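Local coordinates for protein DegQ (Legionella fallonii, PDB 3PV2) that probably degrades and chaperones misfolded proteins as a self-compartmentizing HtrA-family serine protease that assembles into large 12-meric particles, at residues 274-278 and 338-342; 281-287 and 301-307; 398-404 and 447-451; 364-368 and 431-435. All coordinates share one frame. Numbering follows the deposited sequence.

Contact 1: residues 274-278 and 338-342; sequences AMGYP and ERDNK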
loop_
_atom_site.group_PDB
_atom_site.type_symbol
_atom_site.label_atom_id
_atom_site.label_comp_id
_atom_site.label_asym_id
_atom_site.label_seq_id
_atom_site.Cartn_x
_atom_site.Cartn_y
_atom_site.Cartn_z
ATOM N N ALA B 274 24.894 23.529 52.793
ATOM C CA ALA B 274 26.260 23.521 52.305
ATOM C C ALA B 274 26.751 24.968 52.136
ATOM O O ALA B 274 27.910 25.227 52.038
ATOM C CB ALA B 274 26.319 22.796 50.974
ATOM N N MET B 275 25.876 25.938 51.999
ATOM C CA MET B 275 26.326 27.323 51.937
ATOM C C MET B 275 26.367 28.072 53.271
ATOM O O MET B 275 26.572 29.278 53.258
ATOM C CB MET B 275 25.438 28.074 50.943
ATOM C CG MET B 275 25.884 27.754 49.486
ATOM S SD MET B 275 24.563 28.090 48.390
ATOM C CE MET B 275 25.411 27.694 46.792
ATOM N N GLY B 276 26.146 27.391 54.400
ATOM C CA GLY B 276 26.322 28.020 55.690
ATOM C C GLY B 276 25.058 28.547 56.356
ATOM O O GLY B 276 25.142 29.365 57.265
ATOM N N TYR B 277 23.903 28.086 55.898
ATOM C CA TYR B 277 22.608 28.550 56.388
ATOM C C TYR B 277 21.871 27.385 57.024
ATOM O O TYR B 277 22.186 26.232 56.746
ATOM C CB TYR B 277 21.799 29.121 55.230
ATOM C CG TYR B 277 22.452 30.341 54.601
ATOM C CD1 TYR B 277 23.321 30.229 53.541
ATOM C CD2 TYR B 277 22.224 31.588 55.111
ATOM C CE1 TYR B 277 23.923 31.358 52.994
ATOM C CE2 TYR B 277 22.814 32.695 54.585
ATOM C CZ TYR B 277 23.656 32.575 53.531
ATOM O OH TYR B 277 24.241 33.683 53.029
ATOM N N PRO B 278 20.898 27.671 57.886
ATOM C CA PRO B 278 20.140 26.553 58.535
ATOM C C PRO B 278 19.339 25.807 57.473
ATOM O O PRO B 278 19.016 26.396 56.430
ATOM C CB PRO B 278 19.140 27.265 59.453
ATOM C CG PRO B 278 19.710 28.661 59.686
ATOM C CD PRO B 278 20.519 28.991 58.418
ATOM N N GLU B 338 21.355 37.697 51.244
ATOM C CA GLU B 338 22.262 37.252 52.263
ATOM C C GLU B 338 23.510 36.862 51.514
ATOM O O GLU B 338 23.446 36.082 50.593
ATOM C CB GLU B 338 21.745 36.009 52.993
ATOM C CG GLU B 338 20.639 36.250 53.975
ATOM C CD GLU B 338 21.119 36.792 55.286
ATOM O OE1 GLU B 338 22.175 36.408 55.817
ATOM O OE2 GLU B 338 20.408 37.637 55.814
ATOM N N ARG B 339 24.652 37.366 51.928
ATOM C CA ARG B 339 25.871 36.943 51.356
ATOM C C ARG B 339 26.830 36.512 52.415
ATOM O O ARG B 339 27.333 37.338 53.110
ATOM C CB ARG B 339 26.490 38.099 50.536
ATOM C CG ARG B 339 27.925 37.816 50.017
ATOM C CD ARG B 339 28.487 39.031 49.133
ATOM N NE ARG B 339 27.527 39.409 48.090
ATOM C CZ ARG B 339 27.523 40.547 47.408
ATOM N NH1 ARG B 339 28.440 41.481 47.624
ATOM N NH2 ARG B 339 26.567 40.760 46.510
ATOM N N ASP B 340 27.186 35.223 52.399
ATOM C CA ASP B 340 27.960 34.577 53.497
ATOM C C ASP B 340 27.397 35.016 54.869
ATOM O O ASP B 340 28.128 35.469 55.699
ATOM C CB ASP B 340 29.465 34.933 53.423
ATOM C CG ASP B 340 30.101 34.609 52.046
ATOM O OD1 ASP B 340 31.056 35.332 51.652
ATOM O OD2 ASP B 340 29.615 33.674 51.362
ATOM N N ASN B 341 26.087 34.942 55.018
ATOM C CA ASN B 341 25.372 35.285 56.272
ATOM C C ASN B 341 25.243 36.755 56.638
ATOM O O ASN B 341 24.686 37.078 57.687
ATOM C CB ASN B 341 25.935 34.479 57.440
ATOM C CG ASN B 341 25.387 33.110 57.430
ATOM O OD1 ASN B 341 26.001 32.194 56.932
ATOM N ND2 ASN B 341 24.156 32.975 57.900
ATOM N N LYS B 342 25.688 37.637 55.746
ATOM C CA LYS B 342 25.563 39.042 56.008
ATOM C C LYS B 342 24.559 39.654 55.057
ATOM O O LYS B 342 24.623 39.444 53.849
ATOM C CB LYS B 342 26.913 39.726 55.911
ATOM C CG LYS B 342 27.823 39.345 57.075
ATOM C CD LYS B 342 29.231 39.908 56.877
ATOM C CE LYS B 342 30.296 38.923 57.332
ATOM N NZ LYS B 342 30.364 37.750 56.387
HETATM O O HOH W 1 25.595 33.277 50.646
#
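One direct hydrogen bond joins the loop 274-278 to the hairpin tip 338-342: Asn341 N gives its proton to Tyr277 OH at 3.0 Å, with a nearly straight angle of 165°. A bridging water adds to it, lying 2.8 Å from Tyr277 OH and accepting from Asp340 N at 3.1 Å, so a single phenol hydroxyl serves two backbone amides of the turn. Those amides belong to a type I' beta turn from Arg339 to Lys342, which links neighbouring strands 332-339 and 342-349 of the first PDZ domain; its central residues, Asp340 and Asn341, both need positive phi, which Asn, Asp and Gly tolerate best. On the facing side a Schellman motif closes helix 269-274, with Gly276 at the C-prime position, where a side chain would be jammed against the preceding carbonyl. Packing surrounds the phenol: Tyr277 is buried, its OH 3.4 Å from Glu338 CB, and its ring stacks with Phe281. Arg339 points its CA-to-CB bond away and pairs with Asp304.

Contact 2: residues 281-287 and 301-307; sequences FQGALVS and KAGDIIT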
loop_
_atom_site.group_PDB
_atom_site.type_symbol
_atom_site.label_atom_id
_atom_site.label_comp_id
_atom_site.label_asym_id
_atom_site.label_seq_id
_atom_site.Cartn_x
_atom_site.Cartn_y
_atom_site.Cartn_z
ATOM N N PHE B 281 16.408 27.447 55.992
ATOM C CA PHE B 281 16.527 28.826 55.477
ATOM C C PHE B 281 15.873 28.944 54.105
ATOM O O PHE B 281 15.983 28.042 53.270
ATOM C CB PHE B 281 17.989 29.273 55.362
ATOM C CG PHE B 281 18.135 30.753 55.187
ATOM C CD1 PHE B 281 18.528 31.271 53.967
ATOM C CD2 PHE B 281 17.793 31.636 56.221
ATOM C CE1 PHE B 281 18.654 32.655 53.786
ATOM C CE2 PHE B 281 17.894 33.041 56.056
ATOM C CZ PHE B 281 18.336 33.528 54.799
ATOM N N GLN B 282 15.223 30.048 53.842
ATOM C CA GLN B 282 14.534 30.181 52.558
ATOM C C GLN B 282 14.968 31.421 51.782
ATOM O O GLN B 282 15.318 32.443 52.340
ATOM C CB GLN B 282 13.023 30.258 52.788
ATOM C CG GLN B 282 12.339 29.032 53.471
ATOM C CD GLN B 282 10.825 29.245 53.630
ATOM O OE1 GLN B 282 10.372 30.041 54.468
ATOM N NE2 GLN B 282 10.041 28.540 52.805
ATOM N N GLY B 283 14.880 31.296 50.479
ATOM C CA GLY B 283 15.149 32.350 49.555
ATOM C C GLY B 283 15.481 31.749 48.215
ATOM O O GLY B 283 15.266 30.559 48.041
ATOM N N ALA B 284 15.917 32.604 47.288
ATOM C CA ALA B 284 16.299 32.228 45.931
ATOM C C ALA B 284 17.822 32.301 45.794
ATOM O O ALA B 284 18.394 33.343 46.064
ATOM C CB ALA B 284 15.639 33.171 44.900
ATOM N N LEU B 285 18.460 31.243 45.340
ATOM C CA LEU B 285 19.905 31.225 45.225
ATOM C C LEU B 285 20.284 31.793 43.895
ATOM O O LEU B 285 19.788 31.362 42.875
ATOM C CB LEU B 285 20.365 29.808 45.319
ATOM C CG LEU B 285 21.802 29.431 44.993
ATOM C CD1 LEU B 285 22.736 30.262 45.827
ATOM C CD2 LEU B 285 22.065 27.943 45.253
ATOM N N VAL B 286 21.156 32.784 43.889
ATOM C CA VAL B 286 21.576 33.361 42.627
ATOM C C VAL B 286 22.697 32.495 42.028
ATOM O O VAL B 286 23.784 32.282 42.631
ATOM C CB VAL B 286 22.085 34.748 42.822
ATOM C CG1 VAL B 286 22.671 35.261 41.486
ATOM C CG2 VAL B 286 20.997 35.670 43.249
ATOM N N SER B 287 22.461 31.934 40.842
ATOM C CA SER B 287 23.522 31.073 40.223
ATOM C C SER B 287 24.387 31.741 39.193
ATOM O O SER B 287 25.397 31.196 38.791
ATOM C CB SER B 287 22.875 29.870 39.546
ATOM O OG SER B 287 21.793 30.232 38.703
ATOM N N LYS B 301 25.872 39.134 43.255
ATOM C CA LYS B 301 26.830 38.128 42.901
ATOM C C LYS B 301 26.269 36.718 43.028
ATOM O O LYS B 301 25.378 36.446 43.854
ATOM C CB LYS B 301 28.007 38.232 43.876
ATOM C CG LYS B 301 28.696 39.583 43.812
ATOM C CD LYS B 301 30.070 39.548 44.469
ATOM C CE LYS B 301 30.881 40.851 44.104
ATOM N NZ LYS B 301 32.189 40.911 44.853
ATOM N N ALA B 302 26.885 35.815 42.252
ATOM C CA ALA B 302 26.605 34.399 42.309
ATOM C C ALA B 302 26.801 33.967 43.754
ATOM O O ALA B 302 27.772 34.328 44.346
ATOM C CB ALA B 302 27.568 33.609 41.346
ATOM N N GLY B 303 25.879 33.186 44.290
ATOM C CA GLY B 303 26.008 32.646 45.652
ATOM C C GLY B 303 25.192 33.454 46.651
ATOM O O GLY B 303 24.958 32.995 47.764
ATOM N N ASP B 304 24.840 34.683 46.297
ATOM C CA ASP B 304 23.880 35.409 47.032
ATOM C C ASP B 304 22.519 34.685 47.119
ATOM O O ASP B 304 22.064 34.061 46.164
ATOM C CB ASP B 304 23.627 36.807 46.431
ATOM C CG ASP B 304 24.805 37.730 46.525
ATOM O OD1 ASP B 304 25.864 37.395 47.127
ATOM O OD2 ASP B 304 24.674 38.840 45.957
ATOM N N ILE B 305 21.856 34.828 48.257
ATOM C CA ILE B 305 20.503 34.332 48.405
ATOM C C ILE B 305 19.564 35.551 48.474
ATOM O O ILE B 305 19.663 36.374 49.435
ATOM C CB ILE B 305 20.365 33.553 49.710
ATOM C CG1 ILE B 305 21.391 32.418 49.853
ATOM C CG2 ILE B 305 18.947 32.944 49.845
ATOM C CD1 ILE B 305 21.250 31.471 48.858
ATOM N N ILE B 306 18.615 35.633 47.546
ATOM C CA ILE B 306 17.695 36.722 47.542
ATOM C C ILE B 306 16.599 36.448 48.541
ATOM O O ILE B 306 15.957 35.405 48.473
ATOM C CB ILE B 306 17.055 36.935 46.150
ATOM C CG1 ILE B 306 18.080 37.468 45.160
ATOM C CG2 ILE B 306 15.859 37.877 46.303
ATOM C CD1 ILE B 306 17.690 37.224 43.652
ATOM N N THR B 307 16.430 37.308 49.521
ATOM C CA THR B 307 15.339 37.109 50.509
ATOM C C THR B 307 14.160 38.093 50.382
ATOM O O THR B 307 13.103 37.912 51.020
ATOM C CB THR B 307 15.876 37.152 51.918
ATOM O OG1 THR B 307 16.501 38.416 52.131
ATOM C CG2 THR B 307 16.897 36.072 52.104
#
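Lys301 opens a type II beta turn that ends at Asp304, closed by Asp304 N to Lys301 O at 3.1 Å and by Lys301 N to Asp304 OD2 at 3.0 Å. Ala302 sets its CA 3.5 Å from Val286 O in a CA-H...O contact. Gly303, with phi of 100°, takes the turn position where a side chain would strike the preceding carbonyl; its N reaches Val286 O at 2.8 Å. Asp304 leads into strand 305-309, its O accepting from Val286 N at 2.8 Å, while its carboxylate forms a salt bridge with Arg339. Ile305 then forms a non-hydrogen-bonded antiparallel pair with Leu285, Ile305 CD1 lying 3.6 Å from Leu285 CD1. Ile305 CG2 also lies 4.0 Å from Phe281 CE1, at the ring edge. Ile306 pairs with Ala284 through Ala284 N to Ile306 O (3.0 Å) and Ile306 N to Ala284 O (2.7 Å); its CD1 meets Val286 CG2 at 3.7 Å. Gly283 fits closely here, since a CB would clash with Ile306 O and Ile305 CG2. Thr307 ends the segment with CG2 4.0 Å from Phe281 CZ. In this inner strand pair of the first PDZ sheet, main-chain hydrogen bonds satisfy buried polar groups and set the register, while Ala284 with Ile306 on one face and Leu285 with Ile305 on the other make apolar contacts.

Contact 3: residues 398-404 and 447-451; sequences AGWRAGI and YLLVI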
loop_
_atom_site.group_PDB
_atom_site.type_symbol
_atom_site.label_atom_id
_atom_site.label_comp_id
_atom_site.label_asym_id
_atom_site.label_seq_id
_atom_site.Cartn_x
_atom_site.Cartn_y
_atom_site.Cartn_z
ATOM N N ALA B 398 27.608 41.164 14.139
ATOM C CA ALA B 398 28.289 41.740 13.038
ATOM C C ALA B 398 29.217 40.750 12.368
ATOM O O ALA B 398 29.382 40.761 11.148
ATOM C CB ALA B 398 29.011 42.979 13.474
ATOM N N GLY B 399 29.731 39.806 13.157
ATOM C CA GLY B 399 30.585 38.756 12.680
ATOM C C GLY B 399 29.883 37.829 11.729
ATOM O O GLY B 399 30.316 37.624 10.588
ATOM N N TRP B 400 28.726 37.340 12.170
ATOM C CA TRP B 400 27.924 36.456 11.362
ATOM C C TRP B 400 27.538 37.167 10.050
ATOM O O TRP B 400 27.673 36.610 8.981
ATOM C CB TRP B 400 26.644 36.036 12.111
ATOM C CG TRP B 400 25.817 35.145 11.329
ATOM C CD1 TRP B 400 24.947 35.516 10.346
ATOM C CD2 TRP B 400 25.786 33.735 11.371
ATOM N NE1 TRP B 400 24.354 34.417 9.790
ATOM C CE2 TRP B 400 24.845 33.306 10.408
ATOM C CE3 TRP B 400 26.442 32.782 12.126
ATOM C CZ2 TRP B 400 24.540 31.956 10.186
ATOM C CZ3 TRP B 400 26.120 31.400 11.921
ATOM C CH2 TRP B 400 25.186 31.016 10.943
ATOM N N ARG B 401 27.075 38.381 10.165
ATOM C CA ARG B 401 26.694 39.153 8.950
ATOM C C ARG B 401 27.849 39.278 7.947
ATOM O O ARG B 401 27.637 39.309 6.744
ATOM C CB ARG B 401 26.364 40.593 9.289
ATOM C CG ARG B 401 24.969 40.882 9.612
ATOM C CD ARG B 401 24.640 42.457 9.342
ATOM N NE ARG B 401 25.460 43.442 10.076
ATOM C CZ ARG B 401 25.441 43.597 11.416
ATOM N NH1 ARG B 401 24.698 42.794 12.185
ATOM N NH2 ARG B 401 26.207 44.540 12.000
ATOM N N ALA B 402 29.044 39.484 8.455
ATOM C CA ALA B 402 30.245 39.597 7.610
ATOM C C ALA B 402 30.567 38.252 7.024
ATOM O O ALA B 402 31.294 38.163 6.038
ATOM C CB ALA B 402 31.441 40.055 8.394
ATOM N N GLY B 403 30.037 37.195 7.588
ATOM C CA GLY B 403 30.324 35.872 7.025
ATOM C C GLY B 403 31.122 34.917 7.879
ATOM O O GLY B 403 31.384 33.831 7.470
ATOM N N ILE B 404 31.513 35.304 9.074
ATOM C CA ILE B 404 32.196 34.366 9.963
ATOM C C ILE B 404 31.229 33.284 10.363
ATOM O O ILE B 404 30.028 33.551 10.631
ATOM C CB ILE B 404 32.637 35.140 11.197
ATOM C CG1 ILE B 404 33.628 36.231 10.762
ATOM C CG2 ILE B 404 33.205 34.229 12.255
ATOM C CD1 ILE B 404 34.024 37.173 11.895
ATOM N N TYR B 447 39.360 36.764 3.345
ATOM C CA TYR B 447 39.296 37.993 4.064
ATOM C C TYR B 447 37.838 38.480 4.205
ATOM O O TYR B 447 37.111 38.402 3.236
ATOM C CB TYR B 447 40.119 39.107 3.385
ATOM C CG TYR B 447 41.601 38.961 3.571
ATOM C CD1 TYR B 447 42.240 39.541 4.672
ATOM C CD2 TYR B 447 42.398 38.351 2.582
ATOM C CE1 TYR B 447 43.607 39.430 4.856
ATOM C CE2 TYR B 447 43.745 38.253 2.727
ATOM C CZ TYR B 447 44.376 38.803 3.866
ATOM O OH TYR B 447 45.737 38.763 3.987
ATOM N N LEU B 448 37.447 38.978 5.389
ATOM C CA LEU B 448 36.040 39.388 5.609
ATOM C C LEU B 448 36.141 40.722 6.285
ATOM O O LEU B 448 37.057 40.926 7.056
ATOM C CB LEU B 448 35.478 38.422 6.630
ATOM C CG LEU B 448 34.709 37.204 6.185
ATOM C CD1 LEU B 448 34.661 36.967 4.695
ATOM C CD2 LEU B 448 34.905 36.038 7.079
ATOM N N LEU B 449 35.214 41.623 6.069
ATOM C CA LEU B 449 35.263 42.872 6.759
ATOM C C LEU B 449 34.109 42.917 7.677
ATOM O O LEU B 449 33.019 42.800 7.243
ATOM C CB LEU B 449 35.083 43.976 5.752
ATOM C CG LEU B 449 36.339 44.701 5.316
ATOM C CD1 LEU B 449 35.926 45.739 4.230
ATOM C CD2 LEU B 449 36.950 45.461 6.537
ATOM N N VAL B 450 34.352 43.019 8.957
ATOM C CA VAL B 450 33.319 43.085 9.915
ATOM C C VAL B 450 33.049 44.574 10.188
ATOM O O VAL B 450 33.955 45.331 10.469
ATOM C CB VAL B 450 33.796 42.425 11.207
ATOM C CG1 VAL B 450 32.604 42.486 12.251
ATOM C CG2 VAL B 450 34.256 40.963 10.898
ATOM N N ILE B 451 31.801 45.002 10.050
ATOM C CA ILE B 451 31.510 46.437 10.128
ATOM C C ILE B 451 30.299 46.630 11.006
ATOM O O ILE B 451 30.142 47.686 11.600
ATOM C CB ILE B 451 31.173 47.075 8.771
ATOM C CG1 ILE B 451 30.035 46.342 8.064
ATOM C CG2 ILE B 451 32.428 47.165 7.754
ATOM C CD1 ILE B 451 29.714 46.991 6.642
ATOM O OXT ILE B 451 29.425 45.772 11.106
HETATM O O HOH W 2 29.569 43.106 9.699
HETATM O O HOH W 3 32.976 40.592 4.516
#
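Helix 398-402 crosses strand 447-450 at 138° between their N-to-C directions, the axes approaching to 7.5 Å, with Ala402 and Val450 CA atoms 5.2 Å apart. The helix ends in a Schellman motif at Gly403, whose phi of 114° suits a residue without a side chain. Waters bridge the backbones: one donates to Ala398 O at 2.8 Å and accepts from Ile451 N at 2.9 Å; the other accepts from Leu449 N at 2.9 Å and donates weakly to Ala402 O at 3.3 Å. Here a short helix of the second PDZ domain packs beside strand 444-450, the last strand of the chain. Alanines permit the close approach: Ala398 CB lies 3.8 Å from Val450 CG1, and Ala402 CB is 3.9 Å from Val450 CG2. Ile404 extends the apolar patch, with CG1 3.9 Å from Leu448 CD2 and CD1 3.9 Å from Val450 CG2. At the chain end, Arg401 NH2 makes a salt bridge with the terminal carboxylate, 3.6 Å from Ile451 OXT. Arg113 of a neighbouring subunit hydrogen-bonds to Arg401 O.

Contact 4: residues 364-368 and 431-435; sequences NPFLY and KKKEL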
loop_
_atom_site.group_PDB
_atom_site.type_symbol
_atom_site.label_atom_id
_atom_site.label_comp_id
_atom_site.label_asym_id
_atom_site.label_seq_id
_atom_site.Cartn_x
_atom_site.Cartn_y
_atom_site.Cartn_z
ATOM N N ASN B 364 31.136 46.538 21.934
ATOM C CA ASN B 364 31.997 45.461 21.408
ATOM C C ASN B 364 31.596 45.229 19.943
ATOM O O ASN B 364 31.015 44.216 19.574
ATOM C CB ASN B 364 31.813 44.239 22.286
ATOM C CG ASN B 364 32.840 43.139 21.980
ATOM O OD1 ASN B 364 33.781 43.333 21.186
ATOM N ND2 ASN B 364 32.654 41.973 22.610
ATOM N N PRO B 365 31.800 46.252 19.104
ATOM C CA PRO B 365 31.055 46.236 17.832
ATOM C C PRO B 365 31.532 45.160 16.868
ATOM O O PRO B 365 30.742 44.702 16.016
ATOM C CB PRO B 365 31.274 47.597 17.266
ATOM C CG PRO B 365 32.557 48.111 17.908
ATOM C CD PRO B 365 32.821 47.302 19.167
ATOM N N PHE B 366 32.734 44.667 17.018
ATOM C CA PHE B 366 33.108 43.640 16.063
ATOM C C PHE B 366 32.976 42.261 16.572
ATOM O O PHE B 366 32.733 41.345 15.753
ATOM C CB PHE B 366 34.519 43.894 15.613
ATOM C CG PHE B 366 34.738 45.299 15.095
ATOM C CD1 PHE B 366 35.755 46.061 15.615
ATOM C CD2 PHE B 366 33.887 45.848 14.179
ATOM C CE1 PHE B 366 35.978 47.332 15.194
ATOM C CE2 PHE B 366 34.074 47.181 13.730
ATOM C CZ PHE B 366 35.152 47.935 14.239
ATOM N N LEU B 367 33.289 42.051 17.838
ATOM C CA LEU B 367 33.401 40.669 18.395
ATOM C C LEU B 367 32.160 40.280 19.176
ATOM O O LEU B 367 32.096 39.149 19.715
ATOM C CB LEU B 367 34.600 40.620 19.347
ATOM C CG LEU B 367 35.966 40.974 18.648
ATOM C CD1 LEU B 367 37.125 40.726 19.642
ATOM C CD2 LEU B 367 36.179 40.192 17.300
ATOM N N TYR B 368 31.198 41.215 19.289
ATOM C CA TYR B 368 29.910 40.903 19.919
ATOM C C TYR B 368 29.310 39.572 19.397
ATOM O O TYR B 368 29.186 39.368 18.210
ATOM C CB TYR B 368 28.882 42.051 19.723
ATOM C CG TYR B 368 27.489 41.616 20.118
ATOM C CD1 TYR B 368 27.075 41.670 21.460
ATOM C CD2 TYR B 368 26.602 41.097 19.161
ATOM C CE1 TYR B 368 25.804 41.225 21.853
ATOM C CE2 TYR B 368 25.332 40.599 19.550
ATOM C CZ TYR B 368 24.939 40.681 20.902
ATOM O OH TYR B 368 23.668 40.216 21.261
ATOM N N LYS B 431 40.205 50.323 15.095
ATOM C CA LYS B 431 39.443 51.317 14.233
ATOM C C LYS B 431 38.027 51.272 14.707
ATOM O O LYS B 431 37.542 50.217 15.192
ATOM C CB LYS B 431 39.428 51.069 12.695
ATOM C CG LYS B 431 40.747 50.667 12.025
ATOM C CD LYS B 431 40.535 50.236 10.544
ATOM C CE LYS B 431 41.496 49.053 10.114
ATOM N NZ LYS B 431 40.881 47.921 9.245
ATOM N N LYS B 432 37.367 52.402 14.630
ATOM C CA LYS B 432 35.917 52.404 14.881
ATOM C C LYS B 432 35.094 51.849 13.670
ATOM O O LYS B 432 33.984 51.377 13.863
ATOM C CB LYS B 432 35.467 53.824 15.241
ATOM C CG LYS B 432 35.705 54.183 16.764
ATOM C CD LYS B 432 34.617 53.578 17.705
ATOM C CE LYS B 432 34.352 54.401 18.988
ATOM N NZ LYS B 432 35.340 54.162 20.079
ATOM N N LYS B 433 35.590 51.951 12.431
ATOM C CA LYS B 433 34.706 51.686 11.298
ATOM C C LYS B 433 34.601 50.172 10.936
ATOM O O LYS B 433 33.560 49.683 10.619
ATOM C CB LYS B 433 35.206 52.426 10.083
ATOM C CG LYS B 433 34.468 52.044 8.793
ATOM C CD LYS B 433 34.628 53.117 7.640
ATOM C CE LYS B 433 33.254 53.545 7.045
ATOM N NZ LYS B 433 32.407 54.327 8.025
ATOM N N GLU B 434 35.691 49.451 10.974
ATOM C CA GLU B 434 35.654 48.103 10.471
ATOM C C GLU B 434 36.789 47.317 11.013
ATOM O O GLU B 434 37.781 47.903 11.525
ATOM C CB GLU B 434 35.796 48.169 8.998
ATOM C CG GLU B 434 37.121 48.789 8.737
ATOM C CD GLU B 434 37.226 49.427 7.353
ATOM O OE1 GLU B 434 36.188 49.655 6.678
ATOM O OE2 GLU B 434 38.369 49.697 7.001
ATOM N N LEU B 435 36.648 46.010 10.963
ATOM C CA LEU B 435 37.701 45.115 11.310
ATOM C C LEU B 435 37.873 44.142 10.169
ATOM O O LEU B 435 36.966 43.409 9.801
ATOM C CB LEU B 435 37.357 44.349 12.600
ATOM C CG LEU B 435 38.321 43.225 13.040
ATOM C CD1 LEU B 435 39.699 43.700 13.404
ATOM C CD2 LEU B 435 37.804 42.401 14.267
#
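Asn364 begins a compact turn of the loop between helix 353-362 and strand 370-378: its O accepts from Tyr368 N at 3.0 Å, drawing the two ends of the segment together. Phe366 supplies most of what 364-368 buries against 431-435. Its ring lies with one face against Leu435, whose CB sits 3.9 Å from the ring centroid and 18° off the normal, a CH-pi contact. The ring edge meets backbone carbonyls, with Phe366 CE1 3.3 Å from Lys431 O and Phe366 CE2 4.0 Å from Lys433 O, while Phe366 CZ lies 3.6 Å from Glu434 N. A flat aromatic suits this site, since it can slide into the curve of a loop and still offer a face to an aliphatic neighbour. That loop leads from helix 421-428 to strand 435-441 in the second PDZ domain, so the contact joins the approach to this domain's first strand with the entry to a later one. Leu367 then continues the apolar packing: its CD2 is 4.1 Å from Leu435 CD2, and it also rests on Leu424, Gln425 and Ala428 of helix 421-428. Tyr368 closes the segment, its hydroxyl hydrogen-bonded to Glu357 of the preceding helix.

Overall arrangement
Two pairs of contacts occupy two PDZ domains in succession along the chain. Contacts 1 and 2, centres 9 Å apart, share the first domain's sheet, where strands 305-309 and 332-339 are neighbours; contact 2 is nested within the loop closed by contact 1, and the Arg339-Asp304 salt bridge joins them. Contacts 3 and 4, centres 10 Å apart, cross along the chain and meet where Val450 on strand 444-450 lies beside Leu435. The pairs are far apart, contact 2 and contact 4 being about 20 Å apart at their nearest atoms. Subunit packing brings the domains together: Leu285 touches Tyr447 of a neighbouring subunit, consistent with PDZ domains linking the 12-mer.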